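Local coordinates for protein molinate hydrolase (Gulosibacter molinativorax, PDB 4UB9) that hydrolyses the thiocarbamate herbicide molinate, probably as a zinc-dependent amidohydrolase acting on a carbon-nitrogen bond, at residues A[332-346]-A[385-397]. Sequence-based numbering, arbitrary orientation.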
# COMPACT_ATOMS: atom_id res chain seq x y z
N THR A 332 -26.60 -10.84 -14.22
CA THR A 332 -27.74 -11.71 -13.93
C THR A 332 -28.09 -11.61 -12.47
O THR A 332 -27.30 -11.16 -11.63
CB THR A 332 -27.46 -13.17 -14.24
OG1 THR A 332 -26.38 -13.65 -13.43
CG2 THR A 332 -27.12 -13.38 -15.68
N ILE A 333 -29.26 -12.09 -12.13
CA ILE A 333 -29.69 -12.10 -10.71
C ILE A 333 -28.70 -12.83 -9.81
O ILE A 333 -28.33 -12.34 -8.76
CB ILE A 333 -31.07 -12.78 -10.59
CG1 ILE A 333 -32.14 -11.82 -11.17
CG2 ILE A 333 -31.40 -13.13 -9.14
CD1 ILE A 333 -33.43 -12.51 -11.57
N ALA A 334 -28.26 -13.99 -10.27
CA ALA A 334 -27.37 -14.86 -9.50
C ALA A 334 -25.97 -14.27 -9.36
O ALA A 334 -25.40 -14.22 -8.27
CB ALA A 334 -27.29 -16.22 -10.14
N GLN A 335 -25.42 -13.80 -10.48
CA GLN A 335 -24.09 -13.16 -10.47
C GLN A 335 -24.06 -11.96 -9.54
O GLN A 335 -23.18 -11.81 -8.70
CB GLN A 335 -23.66 -12.79 -11.90
CG GLN A 335 -22.42 -11.94 -11.98
CD GLN A 335 -21.15 -12.62 -11.45
OE1 GLN A 335 -20.95 -13.85 -11.55
NE2 GLN A 335 -20.26 -11.80 -10.94
N GLN A 336 -25.08 -11.14 -9.64
CA GLN A 336 -25.15 -9.93 -8.82
C GLN A 336 -25.33 -10.28 -7.37
O GLN A 336 -24.86 -9.57 -6.48
CB GLN A 336 -26.33 -9.00 -9.25
CG GLN A 336 -26.33 -7.63 -8.53
CD GLN A 336 -25.04 -6.78 -8.72
OE1 GLN A 336 -24.53 -6.15 -7.78
NE2 GLN A 336 -24.53 -6.75 -9.93
N ALA A 337 -26.13 -11.30 -7.13
CA ALA A 337 -26.33 -11.75 -5.74
C ALA A 337 -25.00 -12.27 -5.15
O ALA A 337 -24.72 -12.08 -3.97
CB ALA A 337 -27.38 -12.84 -5.67
N TRP A 338 -24.21 -12.95 -5.98
CA TRP A 338 -22.93 -13.38 -5.53
C TRP A 338 -22.05 -12.16 -5.15
O TRP A 338 -21.45 -12.08 -4.07
CB TRP A 338 -22.26 -14.27 -6.57
CG TRP A 338 -20.85 -14.52 -6.13
CD1 TRP A 338 -20.45 -15.39 -5.18
CD2 TRP A 338 -19.69 -13.81 -6.56
NE1 TRP A 338 -19.11 -15.29 -5.00
CE2 TRP A 338 -18.62 -14.31 -5.82
CE3 TRP A 338 -19.46 -12.79 -7.48
CZ2 TRP A 338 -17.31 -13.85 -5.98
CZ3 TRP A 338 -18.18 -12.33 -7.65
CH2 TRP A 338 -17.11 -12.85 -6.89
N MET A 339 -22.00 -11.20 -6.06
CA MET A 339 -21.22 -9.99 -5.89
C MET A 339 -21.60 -9.28 -4.65
O MET A 339 -20.74 -8.89 -3.84
CB MET A 339 -21.42 -9.02 -7.04
CG MET A 339 -20.58 -9.30 -8.24
SD MET A 339 -21.09 -8.20 -9.58
CE MET A 339 -19.67 -8.31 -10.65
N ASP A 340 -22.90 -9.12 -4.46
CA ASP A 340 -23.39 -8.46 -3.22
C ASP A 340 -23.03 -9.26 -1.96
O ASP A 340 -22.70 -8.71 -0.93
CB ASP A 340 -24.91 -8.18 -3.29
CG ASP A 340 -25.26 -7.15 -4.37
OD1 ASP A 340 -24.38 -6.36 -4.79
OD2 ASP A 340 -26.41 -7.10 -4.82
N SER A 341 -23.05 -10.58 -2.07
CA SER A 341 -22.80 -11.42 -0.90
C SER A 341 -21.36 -11.31 -0.43
O SER A 341 -21.09 -11.52 0.73
CB SER A 341 -23.12 -12.89 -1.20
OG SER A 341 -22.06 -13.48 -1.94
N VAL A 342 -20.43 -11.04 -1.34
CA VAL A 342 -19.01 -10.90 -0.95
C VAL A 342 -18.54 -9.46 -0.94
O VAL A 342 -17.34 -9.18 -0.89
CB VAL A 342 -18.05 -11.71 -1.87
CG1 VAL A 342 -18.47 -13.18 -1.90
CG2 VAL A 342 -18.01 -11.15 -3.27
N ASP A 343 -19.47 -8.53 -0.97
CA ASP A 343 -19.14 -7.12 -1.00
C ASP A 343 -18.05 -6.79 -2.06
O ASP A 343 -17.12 -6.05 -1.84
CB ASP A 343 -18.74 -6.65 0.40
CG ASP A 343 -18.92 -5.15 0.59
OD1 ASP A 343 -19.57 -4.49 -0.26
OD2 ASP A 343 -18.39 -4.60 1.58
N HIS A 344 -18.21 -7.37 -3.23
CA HIS A 344 -17.28 -7.20 -4.30
C HIS A 344 -17.14 -5.72 -4.72
O HIS A 344 -18.13 -4.98 -4.80
CB HIS A 344 -17.75 -8.01 -5.49
CG HIS A 344 -16.69 -8.26 -6.51
ND1 HIS A 344 -16.37 -7.34 -7.48
CD2 HIS A 344 -15.85 -9.31 -6.68
CE1 HIS A 344 -15.38 -7.81 -8.21
NE2 HIS A 344 -15.05 -9.00 -7.75
N PRO A 345 -15.91 -5.27 -5.01
CA PRO A 345 -15.73 -3.86 -5.38
C PRO A 345 -16.46 -3.42 -6.67
O PRO A 345 -16.78 -2.25 -6.81
CB PRO A 345 -14.20 -3.71 -5.52
CG PRO A 345 -13.68 -5.09 -5.62
CD PRO A 345 -14.64 -5.98 -4.90
N PHE A 346 -16.72 -4.35 -7.57
CA PHE A 346 -17.47 -4.07 -8.78
C PHE A 346 -18.96 -4.39 -8.70
O PHE A 346 -19.65 -4.47 -9.71
CB PHE A 346 -16.88 -4.84 -9.94
CG PHE A 346 -15.60 -4.28 -10.47
CD1 PHE A 346 -14.88 -3.29 -9.77
CD2 PHE A 346 -15.06 -4.78 -11.65
CE1 PHE A 346 -13.68 -2.79 -10.26
CE2 PHE A 346 -13.86 -4.31 -12.13
CZ PHE A 346 -13.16 -3.31 -11.44
N MET A 385 -10.75 -18.10 -9.00
CA MET A 385 -12.13 -17.69 -8.72
C MET A 385 -12.97 -18.80 -8.13
O MET A 385 -12.84 -19.95 -8.52
CB MET A 385 -12.80 -17.24 -10.02
CG MET A 385 -12.16 -16.03 -10.63
SD MET A 385 -12.86 -15.65 -12.23
CE MET A 385 -12.09 -14.03 -12.46
N SER A 386 -13.85 -18.42 -7.22
CA SER A 386 -14.89 -19.31 -6.68
C SER A 386 -15.94 -19.65 -7.73
O SER A 386 -15.99 -19.05 -8.80
CB SER A 386 -15.59 -18.67 -5.47
OG SER A 386 -16.34 -17.52 -5.87
N GLN A 387 -16.74 -20.66 -7.42
CA GLN A 387 -17.91 -21.07 -8.25
C GLN A 387 -18.84 -19.91 -8.51
O GLN A 387 -19.27 -19.72 -9.63
CB GLN A 387 -18.77 -22.14 -7.57
CG GLN A 387 -18.30 -23.55 -7.81
CD GLN A 387 -17.87 -23.75 -9.26
OE1 GLN A 387 -18.70 -23.75 -10.17
NE2 GLN A 387 -16.56 -23.89 -9.48
N GLY A 388 -19.12 -19.16 -7.45
CA GLY A 388 -20.02 -18.01 -7.51
C GLY A 388 -19.54 -16.91 -8.44
O GLY A 388 -20.31 -16.31 -9.18
N GLU A 389 -18.23 -16.68 -8.43
CA GLU A 389 -17.63 -15.66 -9.28
C GLU A 389 -17.71 -16.08 -10.72
O GLU A 389 -17.94 -15.24 -11.60
CB GLU A 389 -16.17 -15.39 -8.91
CG GLU A 389 -15.54 -14.24 -9.72
CD GLU A 389 -14.26 -13.65 -9.12
OE1 GLU A 389 -13.80 -14.09 -8.05
OE2 GLU A 389 -13.69 -12.74 -9.73
N LEU A 390 -17.45 -17.36 -10.97
CA LEU A 390 -17.42 -17.85 -12.34
C LEU A 390 -18.79 -18.00 -12.93
O LEU A 390 -18.96 -17.91 -14.13
CB LEU A 390 -16.78 -19.21 -12.43
CG LEU A 390 -15.25 -19.18 -12.35
CD1 LEU A 390 -14.74 -20.59 -12.02
CD2 LEU A 390 -14.65 -18.66 -13.64
N HIS A 391 -19.75 -18.28 -12.07
CA HIS A 391 -21.10 -18.59 -12.52
C HIS A 391 -21.79 -17.35 -13.10
O HIS A 391 -22.09 -16.40 -12.37
CB HIS A 391 -21.94 -19.17 -11.37
CG HIS A 391 -23.34 -19.51 -11.76
ND1 HIS A 391 -23.64 -20.51 -12.67
CD2 HIS A 391 -24.53 -19.01 -11.35
CE1 HIS A 391 -24.95 -20.57 -12.84
NE2 HIS A 391 -25.51 -19.69 -12.04
N GLU A 392 -22.02 -17.38 -14.38
CA GLU A 392 -22.65 -16.27 -15.11
C GLU A 392 -21.81 -14.99 -14.98
O GLU A 392 -22.33 -13.89 -14.84
CB GLU A 392 -24.10 -16.06 -14.65
CG GLU A 392 -25.02 -17.19 -15.12
CD GLU A 392 -26.42 -17.20 -14.50
OE1 GLU A 392 -26.80 -16.27 -13.72
OE2 GLU A 392 -27.10 -18.23 -14.75
N ARG A 393 -20.50 -15.19 -15.07
CA ARG A 393 -19.57 -14.09 -15.06
C ARG A 393 -19.80 -13.30 -16.34
O ARG A 393 -19.79 -13.85 -17.43
CB ARG A 393 -18.14 -14.59 -15.03
CG ARG A 393 -17.17 -13.47 -14.72
CD ARG A 393 -15.76 -13.91 -14.34
NE ARG A 393 -14.93 -13.91 -15.54
CZ ARG A 393 -13.99 -13.04 -15.81
NH1 ARG A 393 -13.66 -12.09 -14.96
NH2 ARG A 393 -13.38 -13.15 -16.96
N PRO A 394 -19.94 -11.98 -16.24
CA PRO A 394 -20.26 -11.22 -17.45
C PRO A 394 -19.12 -11.01 -18.42
O PRO A 394 -19.36 -10.70 -19.59
CB PRO A 394 -20.79 -9.88 -16.90
CG PRO A 394 -20.28 -9.79 -15.51
CD PRO A 394 -20.07 -11.18 -15.02
N TRP A 395 -17.90 -11.24 -17.95
CA TRP A 395 -16.66 -10.87 -18.68
C TRP A 395 -15.86 -12.04 -19.30
O TRP A 395 -14.76 -11.88 -19.80
CB TRP A 395 -15.75 -10.10 -17.76
CG TRP A 395 -16.45 -8.93 -17.16
CD1 TRP A 395 -17.01 -7.90 -17.82
CD2 TRP A 395 -16.67 -8.68 -15.78
NE1 TRP A 395 -17.55 -6.99 -16.95
CE2 TRP A 395 -17.38 -7.47 -15.68
CE3 TRP A 395 -16.37 -9.38 -14.61
CZ2 TRP A 395 -17.75 -6.90 -14.45
CZ3 TRP A 395 -16.78 -8.82 -13.37
CH2 TRP A 395 -17.43 -7.59 -13.31
N THR A 396 -16.52 -13.20 -19.36
CA THR A 396 -15.92 -14.40 -19.90
C THR A 396 -16.26 -14.56 -21.39
O THR A 396 -17.33 -14.97 -21.76
CB THR A 396 -16.39 -15.64 -19.12
OG1 THR A 396 -16.11 -15.46 -17.72
CG2 THR A 396 -15.68 -16.88 -19.61
N LEU A 397 -15.32 -14.14 -22.21
CA LEU A 397 -15.53 -14.12 -23.64
C LEU A 397 -15.92 -15.52 -24.15
O LEU A 397 -15.31 -16.50 -23.77
CB LEU A 397 -14.25 -13.68 -24.36
CG LEU A 397 -14.38 -13.45 -25.86
CD1 LEU A 397 -15.35 -12.32 -26.18
CD2 LEU A 397 -13.02 -13.15 -26.45
O HOH W 1 -24.32 -11.98 -15.13
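Trp338 lies flat against the backbone of the short helix 387-390, joining it to helix 333-341 in the TIM-barrel-type amidohydrolase fold. With CG anti to the backbone N (chi1 172°), the indole spreads over Gly388 and Glu389 in two CH-pi contacts on one face: Gly388 CA is 3.8 Å from the centroid of the five-membered ring, Glu389 CB 3.7 Å from that of the six-membered ring. Val342 CG2 packs on the opposite face, toward the rim. One turn earlier, Gln335 packs on the type II turn Leu390-Arg393, its CB 3.4 Å from Glu392 O, and its CG lies beside Pro394 CD, just past the turn. Farther along, the side chain of Trp395 lies about 10 Å from the bound zinc ion; Met339 CE touches Trp395 CH2 at 3.6 Å, and Trp395 CH2 also lies at the edge of the Phe346 ring, near its plane. At the start of helix 333-341, the N-cap Thr332 accepts from Gln335 N through OG1. Glu392 OE2 accepts from Gln406 NE2 of helix 400-410. A water bridges Thr332 N and Glu392 O, while Thr332 OG1 donates to Glu392 OE1 at 2.7 Å on the anti side, 18° out of the carboxylate plane.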